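Local coordinates for inorganic polyphosphate/ATP-glucomannokinase (PDB 1WOQ), which catalyses the phosphorylation of glucose and mannose, with inorganic polyphosphate or ATP serving as the phosphoryl donor, at residues I15-G20 with V78-P83; G23-I28 with R40-T45; D125-A130 with N248-V253. All blocks are in the same frame, centred on the assembly; numbering follows the deposited sequence.

Contact 1. Residues I15-G20 with V78-P83; sequences IGIDIG and VGVTFP. With BGC (beta-D-glucopyranose), chain C.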
loop_
_atom_site.group_PDB
_atom_site.type_symbol
_atom_site.label_atom_id
_atom_site.label_comp_id
_atom_site.label_asym_id
_atom_site.label_seq_id
_atom_site.Cartn_x
_atom_site.Cartn_y
_atom_site.Cartn_z
ATOM N N ILE A 15 -2.675 9.155 -13.277
ATOM C CA ILE A 15 -2.665 7.701 -13.269
ATOM C C ILE A 15 -1.876 7.205 -12.065
ATOM O O ILE A 15 -0.789 7.706 -11.773
ATOM C CB ILE A 15 -2.018 7.128 -14.557
ATOM C CG1 ILE A 15 -2.915 7.420 -15.762
ATOM C CG2 ILE A 15 -1.780 5.619 -14.399
ATOM C CD1 ILE A 15 -2.285 7.066 -17.109
ATOM N N GLY A 16 -2.450 6.234 -11.359
ATOM C CA GLY A 16 -1.793 5.642 -10.207
ATOM C C GLY A 16 -1.676 4.154 -10.480
ATOM O O GLY A 16 -2.611 3.552 -11.004
ATOM N N ILE A 17 -0.535 3.560 -10.137
ATOM C CA ILE A 17 -0.296 2.137 -10.366
ATOM C C ILE A 17 0.078 1.471 -9.045
ATOM O O ILE A 17 0.908 1.989 -8.304
ATOM C CB ILE A 17 0.865 1.927 -11.375
ATOM C CG1 ILE A 17 0.553 2.644 -12.693
ATOM C CG2 ILE A 17 1.081 0.435 -11.632
ATOM C CD1 ILE A 17 -0.629 2.064 -13.453
ATOM N N ASP A 18 -0.526 0.320 -8.758
ATOM C CA ASP A 18 -0.254 -0.404 -7.518
ATOM C C ASP A 18 0.352 -1.770 -7.850
ATOM O O ASP A 18 -0.301 -2.620 -8.460
ATOM C CB ASP A 18 -1.565 -0.548 -6.726
ATOM C CG ASP A 18 -1.364 -1.097 -5.319
ATOM O OD1 ASP A 18 -0.302 -0.869 -4.707
ATOM O OD2 ASP A 18 -2.297 -1.749 -4.809
ATOM N N ILE A 19 1.611 -1.963 -7.468
ATOM C CA ILE A 19 2.304 -3.221 -7.730
ATOM C C ILE A 19 2.113 -4.161 -6.546
ATOM O O ILE A 19 2.614 -3.906 -5.448
ATOM C CB ILE A 19 3.813 -2.994 -7.961
ATOM C CG1 ILE A 19 4.023 -2.118 -9.200
ATOM C CG2 ILE A 19 4.523 -4.338 -8.124
ATOM C CD1 ILE A 19 5.468 -1.717 -9.448
ATOM N N GLY A 20 1.379 -5.245 -6.776
ATOM C CA GLY A 20 1.125 -6.201 -5.716
ATOM C C GLY A 20 1.776 -7.546 -5.966
ATOM O O GLY A 20 2.414 -7.755 -6.997
ATOM N N VAL A 78 3.297 9.703 -13.574
ATOM C CA VAL A 78 2.557 8.538 -13.103
ATOM C C VAL A 78 3.062 8.100 -11.732
ATOM O O VAL A 78 4.269 7.986 -11.516
ATOM C CB VAL A 78 2.719 7.357 -14.090
ATOM C CG1 VAL A 78 2.015 6.111 -13.558
ATOM C CG2 VAL A 78 2.165 7.750 -15.445
ATOM N N GLY A 79 2.132 7.855 -10.813
ATOM C CA GLY A 79 2.500 7.410 -9.479
ATOM C C GLY A 79 2.459 5.893 -9.427
ATOM O O GLY A 79 1.556 5.271 -9.980
ATOM N N VAL A 80 3.430 5.289 -8.755
ATOM C CA VAL A 80 3.494 3.833 -8.678
ATOM C C VAL A 80 3.882 3.387 -7.277
ATOM O O VAL A 80 4.706 4.033 -6.630
ATOM C CB VAL A 80 4.548 3.292 -9.671
ATOM C CG1 VAL A 80 4.572 1.773 -9.643
ATOM C CG2 VAL A 80 4.249 3.809 -11.076
ATOM N N THR A 81 3.292 2.294 -6.802
ATOM C CA THR A 81 3.636 1.785 -5.476
ATOM C C THR A 81 4.568 0.593 -5.605
ATOM O O THR A 81 4.644 -0.048 -6.653
ATOM C CB THR A 81 2.404 1.305 -4.681
ATOM O OG1 THR A 81 1.907 0.090 -5.260
ATOM C CG2 THR A 81 1.305 2.365 -4.689
ATOM N N PHE A 82 5.270 0.290 -4.522
ATOM C CA PHE A 82 6.190 -0.836 -4.503
ATOM C C PHE A 82 6.271 -1.325 -3.067
ATOM O O PHE A 82 6.382 -0.522 -2.143
ATOM C CB PHE A 82 7.575 -0.413 -4.981
ATOM C CG PHE A 82 8.532 -1.558 -5.099
ATOM C CD1 PHE A 82 8.569 -2.328 -6.254
ATOM C CD2 PHE A 82 9.347 -1.907 -4.029
ATOM C CE1 PHE A 82 9.407 -3.436 -6.340
ATOM C CE2 PHE A 82 10.187 -3.012 -4.107
ATOM C CZ PHE A 82 10.216 -3.776 -5.263
ATOM N N PRO A 83 6.231 -2.651 -2.858
ATOM C CA PRO A 83 6.290 -3.218 -1.512
ATOM C C PRO A 83 7.666 -3.220 -0.853
ATOM O O PRO A 83 8.203 -4.275 -0.536
ATOM C CB PRO A 83 5.746 -4.626 -1.720
ATOM C CG PRO A 83 6.327 -4.985 -3.047
ATOM C CD PRO A 83 6.110 -3.719 -3.870
HETATM C C2 BGC C . 7.280 -4.923 3.036
HETATM C C3 BGC C . 6.620 -3.538 3.068
HETATM C C4 BGC C . 5.230 -3.604 2.418
HETATM C C5 BGC C . 4.399 -4.710 3.085
HETATM C C6 BGC C . 3.033 -4.910 2.457
HETATM C C1 BGC C . 6.348 -5.940 3.699
HETATM O O1 BGC C . 6.899 -7.209 3.651
HETATM O O2 BGC C . 8.521 -4.882 3.721
HETATM O O3 BGC C . 7.431 -2.593 2.387
HETATM O O4 BGC C . 4.567 -2.352 2.565
HETATM O O5 BGC C . 5.099 -5.971 3.001
HETATM O O6 BGC C . 3.132 -5.114 1.055
#

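Contact 2. Residues G23-I28 with R40-T45; sequences GIKGGI and RFRVPT. With PO4 (phosphate ion), chain E.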
loop_
_atom_site.group_PDB
_atom_site.type_symbol
_atom_site.label_atom_id
_atom_site.label_comp_id
_atom_site.label_asym_id
_atom_site.label_seq_id
_atom_site.Cartn_x
_atom_site.Cartn_y
_atom_site.Cartn_z
ATOM N N GLY A 23 -1.069 -9.128 -8.441
ATOM C CA GLY A 23 -1.542 -8.313 -9.544
ATOM C C GLY A 23 -0.974 -6.910 -9.586
ATOM O O GLY A 23 -0.617 -6.341 -8.555
ATOM N N ILE A 24 -0.871 -6.367 -10.795
ATOM C CA ILE A 24 -0.385 -5.010 -11.007
ATOM C C ILE A 24 -1.581 -4.295 -11.607
ATOM O O ILE A 24 -1.986 -4.571 -12.736
ATOM C CB ILE A 24 0.796 -4.978 -11.985
ATOM C CG1 ILE A 24 2.013 -5.629 -11.322
ATOM C CG2 ILE A 24 1.096 -3.540 -12.406
ATOM C CD1 ILE A 24 3.245 -5.649 -12.187
ATOM N N LYS A 25 -2.162 -3.392 -10.831
ATOM C CA LYS A 25 -3.346 -2.682 -11.270
ATOM C C LYS A 25 -3.176 -1.179 -11.282
ATOM O O LYS A 25 -2.324 -0.627 -10.586
ATOM C CB LYS A 25 -4.522 -3.058 -10.371
ATOM C CG LYS A 25 -4.217 -2.926 -8.893
ATOM C CD LYS A 25 -5.374 -3.419 -8.034
ATOM C CE LYS A 25 -4.989 -3.417 -6.564
ATOM N NZ LYS A 25 -6.090 -3.914 -5.692
ATOM N N GLY A 26 -4.001 -0.517 -12.080
ATOM C CA GLY A 26 -3.915 0.925 -12.160
ATOM C C GLY A 26 -5.275 1.539 -12.394
ATOM O O GLY A 26 -6.243 0.847 -12.719
ATOM N N GLY A 27 -5.341 2.850 -12.225
ATOM C CA GLY A 27 -6.586 3.556 -12.430
ATOM C C GLY A 27 -6.304 5.022 -12.660
ATOM O O GLY A 27 -5.229 5.514 -12.320
ATOM N N ILE A 28 -7.264 5.711 -13.266
ATOM C CA ILE A 28 -7.147 7.139 -13.518
ATOM C C ILE A 28 -7.822 7.751 -12.300
ATOM O O ILE A 28 -9.005 7.520 -12.054
ATOM C CB ILE A 28 -7.877 7.522 -14.825
ATOM C CG1 ILE A 28 -7.148 6.874 -16.008
ATOM C CG2 ILE A 28 -7.922 9.038 -14.989
ATOM C CD1 ILE A 28 -7.900 6.950 -17.327
ATOM N N ARG A 40 -10.777 0.162 -12.928
ATOM C CA ARG A 40 -9.354 -0.053 -12.716
ATOM C C ARG A 40 -8.961 -1.147 -13.699
ATOM O O ARG A 40 -9.799 -1.959 -14.098
ATOM C CB ARG A 40 -9.076 -0.498 -11.279
ATOM C CG ARG A 40 -9.743 -1.793 -10.879
ATOM C CD ARG A 40 -9.959 -1.826 -9.377
ATOM N NE ARG A 40 -10.562 -3.077 -8.929
ATOM C CZ ARG A 40 -11.273 -3.199 -7.815
ATOM N NH1 ARG A 40 -11.474 -2.141 -7.041
ATOM N NH2 ARG A 40 -11.782 -4.376 -7.473
ATOM N N PHE A 41 -7.695 -1.160 -14.097
ATOM C CA PHE A 41 -7.202 -2.146 -15.050
ATOM C C PHE A 41 -6.086 -2.941 -14.395
ATOM O O PHE A 41 -5.220 -2.370 -13.734
ATOM C CB PHE A 41 -6.677 -1.437 -16.296
ATOM C CG PHE A 41 -6.285 -2.367 -17.401
ATOM C CD1 PHE A 41 -7.256 -3.030 -18.144
ATOM C CD2 PHE A 41 -4.943 -2.580 -17.701
ATOM C CE1 PHE A 41 -6.895 -3.895 -19.176
ATOM C CE2 PHE A 41 -4.572 -3.442 -18.730
ATOM C CZ PHE A 41 -5.552 -4.102 -19.469
ATOM N N ARG A 42 -6.101 -4.257 -14.579
ATOM C CA ARG A 42 -5.089 -5.105 -13.966
ATOM C C ARG A 42 -4.521 -6.172 -14.888
ATOM O O ARG A 42 -5.210 -6.688 -15.768
ATOM C CB ARG A 42 -5.673 -5.794 -12.724
ATOM C CG ARG A 42 -4.710 -6.753 -12.034
ATOM C CD ARG A 42 -5.419 -7.712 -11.080
ATOM N NE ARG A 42 -6.129 -7.045 -9.987
ATOM C CZ ARG A 42 -7.410 -6.683 -10.026
ATOM N NH1 ARG A 42 -8.140 -6.922 -11.109
ATOM N NH2 ARG A 42 -7.966 -6.092 -8.973
ATOM N N VAL A 43 -3.247 -6.483 -14.681
ATOM C CA VAL A 43 -2.577 -7.537 -15.430
ATOM C C VAL A 43 -1.900 -8.364 -14.347
ATOM O O VAL A 43 -1.649 -7.868 -13.243
ATOM C CB VAL A 43 -1.527 -6.993 -16.429
ATOM C CG1 VAL A 43 -2.202 -6.074 -17.440
ATOM C CG2 VAL A 43 -0.413 -6.268 -15.691
ATOM N N PRO A 44 -1.621 -9.643 -14.628
ATOM C CA PRO A 44 -0.977 -10.498 -13.629
ATOM C C PRO A 44 0.437 -10.056 -13.294
ATOM O O PRO A 44 1.170 -9.587 -14.163
ATOM C CB PRO A 44 -0.991 -11.878 -14.289
ATOM C CG PRO A 44 -2.164 -11.804 -15.221
ATOM C CD PRO A 44 -2.016 -10.426 -15.809
ATOM N N THR A 45 0.818 -10.202 -12.029
ATOM C CA THR A 45 2.169 -9.848 -11.628
ATOM C C THR A 45 3.047 -10.934 -12.237
ATOM O O THR A 45 2.861 -12.124 -11.960
ATOM C CB THR A 45 2.342 -9.864 -10.100
ATOM O OG1 THR A 45 1.462 -8.901 -9.503
ATOM C CG2 THR A 45 3.781 -9.525 -9.731
HETATM P P PO4 E . -5.027 -7.302 -6.424
HETATM O O1 PO4 E . -6.583 -7.065 -6.630
HETATM O O2 PO4 E . -4.590 -8.735 -6.202
HETATM O O3 PO4 E . -4.465 -6.769 -7.765
HETATM O O4 PO4 E . -4.700 -6.363 -5.275
#

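Contact 3. Residues D125-A130 with N248-V253; sequences DAAGLA and NEAGIV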
loop_
_atom_site.group_PDB
_atom_site.type_symbol
_atom_site.label_atom_id
_atom_site.label_comp_id
_atom_site.label_asym_id
_atom_site.label_seq_id
_atom_site.Cartn_x
_atom_site.Cartn_y
_atom_site.Cartn_z
ATOM N N ASP A 125 2.481 3.084 2.438
ATOM C CA ASP A 125 2.510 4.540 2.571
ATOM C C ASP A 125 1.429 5.162 1.687
ATOM O O ASP A 125 0.744 6.104 2.099
ATOM C CB ASP A 125 3.877 5.104 2.164
ATOM C CG ASP A 125 4.939 4.927 3.242
ATOM O OD1 ASP A 125 4.635 4.351 4.309
ATOM O OD2 ASP A 125 6.083 5.374 3.012
ATOM N N ALA A 126 1.279 4.633 0.474
ATOM C CA ALA A 126 0.268 5.136 -0.458
ATOM C C ALA A 126 -1.119 4.901 0.132
ATOM O O ALA A 126 -1.974 5.786 0.106
ATOM C CB ALA A 126 0.392 4.430 -1.811
ATOM N N ALA A 127 -1.339 3.706 0.671
ATOM C CA ALA A 127 -2.624 3.383 1.283
ATOM C C ALA A 127 -2.896 4.364 2.422
ATOM O O ALA A 127 -4.034 4.790 2.629
ATOM C CB ALA A 127 -2.616 1.949 1.811
ATOM N N GLY A 128 -1.844 4.717 3.157
ATOM C CA GLY A 128 -1.982 5.655 4.261
ATOM C C GLY A 128 -2.361 7.049 3.794
ATOM O O GLY A 128 -3.233 7.697 4.387
ATOM N N LEU A 129 -1.719 7.523 2.729
ATOM C CA LEU A 129 -2.029 8.849 2.193
ATOM C C LEU A 129 -3.502 8.899 1.811
ATOM O O LEU A 129 -4.205 9.876 2.095
ATOM C CB LEU A 129 -1.182 9.151 0.952
ATOM C CG LEU A 129 0.311 9.426 1.125
ATOM C CD1 LEU A 129 0.982 9.513 -0.246
ATOM C CD2 LEU A 129 0.500 10.720 1.898
ATOM N N ALA A 130 -3.967 7.838 1.159
ATOM C CA ALA A 130 -5.357 7.757 0.735
ATOM C C ALA A 130 -6.318 7.757 1.925
ATOM O O ALA A 130 -7.320 8.463 1.904
ATOM C CB ALA A 130 -5.571 6.513 -0.116
ATOM N N ASN A 248 -9.303 -2.021 -2.393
ATOM C CA ASN A 248 -8.817 -2.397 -3.710
ATOM C C ASN A 248 -8.162 -1.227 -4.438
ATOM O O ASN A 248 -7.292 -1.433 -5.275
ATOM C CB ASN A 248 -9.961 -2.949 -4.565
ATOM C CG ASN A 248 -10.610 -4.174 -3.950
ATOM O OD1 ASN A 248 -11.265 -4.089 -2.911
ATOM N ND2 ASN A 248 -10.429 -5.324 -4.590
ATOM N N GLU A 249 -8.564 -0.002 -4.110
ATOM C CA GLU A 249 -8.018 1.174 -4.787
ATOM C C GLU A 249 -7.128 2.078 -3.934
ATOM O O GLU A 249 -6.691 3.126 -4.398
ATOM C CB GLU A 249 -9.169 2.003 -5.372
ATOM C CG GLU A 249 -10.189 1.166 -6.138
ATOM C CD GLU A 249 -11.287 2.000 -6.781
ATOM O OE1 GLU A 249 -11.722 2.998 -6.167
ATOM O OE2 GLU A 249 -11.724 1.644 -7.897
ATOM N N ALA A 250 -6.839 1.669 -2.704
ATOM C CA ALA A 250 -6.023 2.482 -1.805
ATOM C C ALA A 250 -4.634 2.831 -2.345
ATOM O O ALA A 250 -4.202 3.979 -2.260
ATOM C CB ALA A 250 -5.892 1.786 -0.449
ATOM N N GLY A 251 -3.938 1.838 -2.890
ATOM C CA GLY A 251 -2.604 2.074 -3.425
ATOM C C GLY A 251 -2.625 2.974 -4.647
ATOM O O GLY A 251 -1.806 3.884 -4.784
ATOM N N ILE A 252 -3.564 2.708 -5.548
ATOM C CA ILE A 252 -3.714 3.500 -6.761
ATOM C C ILE A 252 -3.950 4.975 -6.422
ATOM O O ILE A 252 -3.276 5.870 -6.944
ATOM C CB ILE A 252 -4.902 2.978 -7.601
ATOM C CG1 ILE A 252 -4.538 1.617 -8.205
ATOM C CG2 ILE A 252 -5.274 3.994 -8.686
ATOM C CD1 ILE A 252 -5.700 0.897 -8.854
ATOM N N VAL A 253 -4.910 5.220 -5.539
ATOM C CA VAL A 253 -5.236 6.584 -5.146
ATOM C C VAL A 253 -4.070 7.236 -4.418
ATOM O O VAL A 253 -3.704 8.366 -4.719
ATOM C CB VAL A 253 -6.496 6.613 -4.253
ATOM C CG1 VAL A 253 -6.758 8.029 -3.746
ATOM C CG2 VAL A 253 -7.688 6.112 -5.051
#

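Contact 1. Residues I15-G20 with V78-P83
Ile17 and Val80 pair in parallel within the five-stranded N-terminal sheet of the ASKHA kinase fold, where strand 14-19 carries Asp18 near its end, consistent with the start of the phosphate 1 motif of that superfamily. Both backbone polar groups of Ile17 serve the pairing: its N donates to Gly79 O (2.7 Å) and its O accepts from Thr81 N (2.8 Å). Beyond this point the ladder changes character. Thr81 OG1 sits between its own backbone N and carbonyl carbon (chi1 71°), from where it donates to Asp18 OD1; the modelled length of 2.5 Å is very short and uncertain. The same oxygen accepts Ile19 N at 3.0 Å, with a bent N-H...O angle of 141°. On the face remote from this polar pair, Ile17 CB lies 3.9 Å from Val80 CG2, and Ile19 CD1 reaches Val80 CG1 at 3.6 Å; helix 51-66 covers Ile15, Ile17 and Ile19 there. Ile19 CD1 also approaches the edge of the Phe82 ring. Past the strand end, Pro83 C comes within 3.3 Å of O3 of the bound glucose, whose pocket Asp123 and other residues complete. Engaged as donor and acceptor, the Thr81 hydroxyl would be restricted in rotation and is likely to orient the Asp18 carboxyl group. Thr81 O, by contrast, is buried against Ile19, 3.3 Å from its CB, and has no hydrogen-bonding partner.

Contact 2. Residues G23-I28 with R40-T45
Lys25 and Arg42 form a non-hydrogen-bonded pair in the antiparallel hairpin of strands 23-30 and 35-44, their side chains lying side by side and pointing the same way toward a phosphate ion. The lysine starts with its CB against Phe41 O; Lys25 CB is also 3.8 Å from Arg42 CB. Its CG takes the crowded position between backbone N and carbonyl carbon (chi1 51°), and from there the chain is fully extended. CD passes 3.5 Å from phosphate O3 and lies alongside Arg42 NH2; CE meets phosphate O4. At the tip, NZ donates to phosphate O4 at 2.8 Å and weakly to O1, and it also binds Asn248 O. The Arg42 chain bends at chi3 (-61°), which turns NE toward the ion. NE then donates almost straight to phosphate O3 (2.8 Å, 168°), which lies at the edge of the guanidinium in its plane, while NH2 reaches phosphate O1 at 2.9 Å. The anion, probably from the crystallisation liquor, is likely to ease the repulsion between Lys25 NZ and Arg42 NH2, which are 4.4 Å apart. Held beside the Asp18 region, it is consistent with a place where the phosphoryl donor binds. A methionine in place of Lys25 would probably leave phosphate O4 and Asn248 O without this donor. Gly23 also borders the site, its CA 3.8 Å from phosphate O3, where a side chain would collide. Paired backbone bonds join Ile24 with Val43 and Gly26 with Phe41. On the opposite face of the hairpin, Ile24 CB packs on Val43 CG2, and both residues rest on Ala57 of helix 51-66. Strand 14-19 flanks strand 23-30 on its other edge, and Thr45 OG1 is hydrogen-bonded to Gly20 O, just past the end of strand 14-19.

Contact 3. Residues D125-A130 with N248-V253
Ala127 CB meets Ala250 CB at 4.0 Å, methyl against methyl, where helix 123-134 passes the first turn of helix 250-262. With nothing larger than a methyl at this point, the two backbones come close: the CA atoms of Ala127 and Ala250 are 4.7 Å apart. To one side of the pair, Ala126 points its CB at the other helix and meets bare backbone, resting 3.7 Å from Gly251 O with Gly251 CA close beside it. That CA also faces the Asp18 carboxyl group. One turn further along helix 123-134, Ala130 also points its methyl across, and its CB touches two things: Ala250 O at 3.6 Å and Val253 CG1 at 4.1 Å. The valine presents that branch with CG1 anti to its backbone N (chi1 175°). The contact is therefore purely van der Waals, made by alanine methyls on each other, on bare backbone and on one valine methyl. Backbone bonds stay within each segment, as from Ala130 N to Ala126 O (3.0 Å) and from Val253 N to Glu249 O. Every touching residue is buried. Around the contact, Leu129 extends the packing along helix 250-262 to Ile257 and Leu261, Leu246 covers Ala130 and Val253, and Ile121 of strand 118-122 lies beneath Ala126. Asp125 faces elsewhere, its OD2 bonded to Asn166 N. By sequence and position, helices 123-134 and 250-262 probably correspond to the connect 1 and connect 2 helices of the ASKHA superfamily. Their close meeting through glycine and alanine is characteristic of that fold, in which these helices lie between the two domains, consistent with a place near the hinge on which such kinases close over their sugar.

Overall arrangement
Contacts 1 and 2 belong to one sheet and meet where strands 14-19 and 23-30 run side by side, with Asp18 N bonded to Lys25 O. Contact 1 lies in the core, contact 2 toward the surface, and contact 3, also buried, covers the Asp18 side of the sheet: Thr81 CG2 packs on Ala126 and Gly251. Their chemistry follows their place. Contact 1 combines a ladder with a threonine hydroxyl bonded to the Asp18 carboxylate, contact 2 adds charged side chains around an anion, and contact 3 packs small methyls on each other and on backbone, without polar bonds between its segments. The Lys25 NZ bond to Asn248 O joins the hairpin to the residues just before helix 250-262.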